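Local coordinates for protein cystathionine gamma-lyase (Saccharomyces cerevisiae, PDB 1N8P) that is a pyridoxal-5'-phosphate-dependent lyase of the Cys/Met metabolism enzyme family and forms a four-chain assembly, at residues A[305-310]-A[367-372]. Sequence-based numbering, arbitrary orientation.
Sequences GGMISF and LVRISV
Ile308 with Ile370 and Phe310 with Val368 form the hydrogen-bonded pairs of an antiparallel strand ladder. The axes of strands 307-310 and 367-371 come within 4.7 Å, at 168° between their directions. Met307 faces Ser371, and Ser309 faces Arg369, as non-hydrogen-bonded pairs. Ile308 N gives a bond of 3.0 Å to Ile370 O. Ile370 N returns a bond to Ile308 O. Phe310 and Val368 exchange a second pair of bonds. Beyond the Met307 strand end, Val372 N adds a fifth bond, to Gly306 O at 2.8 Å.

The two faces differ in character. Ile308, Phe310, Val368 and Ile370 make the apolar one. Here CB of Ile308 meets CG1 of Ile370 at 3.7 Å, and CD1 of Ile308 reaches CG2 of Val372 at 4.0 Å. The ring of Phe310 lies beside Val368, with CE2 at 3.6 Å from Val368 CG1. Phe310 CG stands between its backbone N and carbonyl carbon (chi1 79°), and the end of the ring leans toward Val368.

Met307, Ser309, Arg369 and Ser371 make the other face. The Met307 chain bends twice and lays CE over one face of the Arg369 guanidinium, offset toward its rim. Met307 SD passes 3.6 Å from Ser371 OG, which is hydrogen-bonded to Gly336 N. Arg369 NE bonds to Asn149 OD1, and NH1 forms a salt bridge with Glu343. The Arg369 side chain lies about 6 Å from a bound pyridoxal-5'-phosphate.

The Arg369 face borders the cofactor pocket through Leu335, and also meets Pro150 and Tyr204. Both strands are interior to the smaller, five-stranded mixed sheet, between strands 278-282 and 341-343, consistent with the C-terminal domain of fold-type I PLP enzymes. Helix 253-271 packs on Ile308 of the apolar face and on Val372 just past the strand.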
# COMPACT_ATOMS: atom_id res chain seq x y z
N GLY A 305 1.36 32.46 -2.49
CA GLY A 305 1.87 31.10 -2.36
C GLY A 305 1.93 30.70 -0.91
O GLY A 305 1.25 31.31 -0.09
N GLY A 306 2.74 29.70 -0.59
CA GLY A 306 2.88 29.24 0.77
C GLY A 306 4.30 29.40 1.30
O GLY A 306 4.56 29.10 2.45
N MET A 307 5.20 29.89 0.46
CA MET A 307 6.59 30.09 0.86
C MET A 307 6.87 31.57 1.10
O MET A 307 6.63 32.43 0.24
CB MET A 307 7.55 29.62 -0.25
CG MET A 307 7.27 28.25 -0.85
SD MET A 307 7.53 26.86 0.25
CE MET A 307 9.34 26.90 0.46
N ILE A 308 7.37 31.87 2.29
CA ILE A 308 7.71 33.23 2.67
C ILE A 308 9.21 33.08 2.85
O ILE A 308 9.71 31.97 2.85
CB ILE A 308 6.98 33.63 4.00
CG1 ILE A 308 5.48 33.69 3.73
CG2 ILE A 308 7.47 34.98 4.54
CD1 ILE A 308 4.63 33.77 4.95
N SER A 309 9.93 34.18 2.93
CA SER A 309 11.37 34.12 3.11
C SER A 309 11.63 35.45 3.79
O SER A 309 11.02 36.46 3.43
CB SER A 309 12.04 34.06 1.74
OG SER A 309 13.45 34.03 1.83
N PHE A 310 12.46 35.46 4.82
CA PHE A 310 12.68 36.72 5.50
C PHE A 310 13.97 36.64 6.27
O PHE A 310 14.48 35.54 6.46
CB PHE A 310 11.49 37.04 6.43
CG PHE A 310 11.49 36.29 7.72
CD1 PHE A 310 11.94 36.90 8.88
CD2 PHE A 310 11.09 34.96 7.77
CE1 PHE A 310 11.99 36.20 10.07
CE2 PHE A 310 11.14 34.26 8.95
CZ PHE A 310 11.59 34.88 10.10
N LEU A 367 18.99 34.59 6.57
CA LEU A 367 17.67 34.43 5.98
C LEU A 367 16.90 33.15 6.37
O LEU A 367 17.39 32.04 6.20
CB LEU A 367 17.80 34.42 4.47
CG LEU A 367 16.51 34.24 3.70
CD1 LEU A 367 15.92 35.62 3.41
CD2 LEU A 367 16.80 33.47 2.43
N VAL A 368 15.69 33.32 6.88
CA VAL A 368 14.86 32.18 7.24
C VAL A 368 13.76 31.99 6.18
O VAL A 368 13.02 32.93 5.84
CB VAL A 368 14.19 32.37 8.62
CG1 VAL A 368 13.12 31.31 8.84
CG2 VAL A 368 15.22 32.29 9.71
N ARG A 369 13.67 30.78 5.65
CA ARG A 369 12.65 30.45 4.66
C ARG A 369 11.62 29.49 5.25
O ARG A 369 11.97 28.45 5.82
CB ARG A 369 13.31 29.83 3.45
CG ARG A 369 12.39 29.09 2.51
CD ARG A 369 13.24 28.56 1.41
NE ARG A 369 12.77 27.36 0.73
CZ ARG A 369 12.45 26.22 1.33
NH1 ARG A 369 12.49 26.10 2.65
NH2 ARG A 369 12.15 25.16 0.58
N ILE A 370 10.35 29.86 5.14
CA ILE A 370 9.26 29.05 5.69
C ILE A 370 8.18 28.63 4.70
O ILE A 370 7.74 29.38 3.83
CB ILE A 370 8.60 29.74 6.91
CG1 ILE A 370 8.09 31.11 6.53
CG2 ILE A 370 9.63 29.93 8.00
CD1 ILE A 370 7.59 31.88 7.72
N SER A 371 7.78 27.37 4.86
CA SER A 371 6.77 26.68 4.08
C SER A 371 5.47 26.61 4.93
O SER A 371 5.32 25.71 5.77
CB SER A 371 7.29 25.27 3.78
OG SER A 371 6.50 24.56 2.86
N VAL A 372 4.56 27.55 4.73
CA VAL A 372 3.33 27.53 5.49
C VAL A 372 2.42 26.35 5.10
O VAL A 372 2.16 26.12 3.92
CB VAL A 372 2.55 28.80 5.25
CG1 VAL A 372 1.32 28.82 6.12
CG2 VAL A 372 3.44 29.99 5.51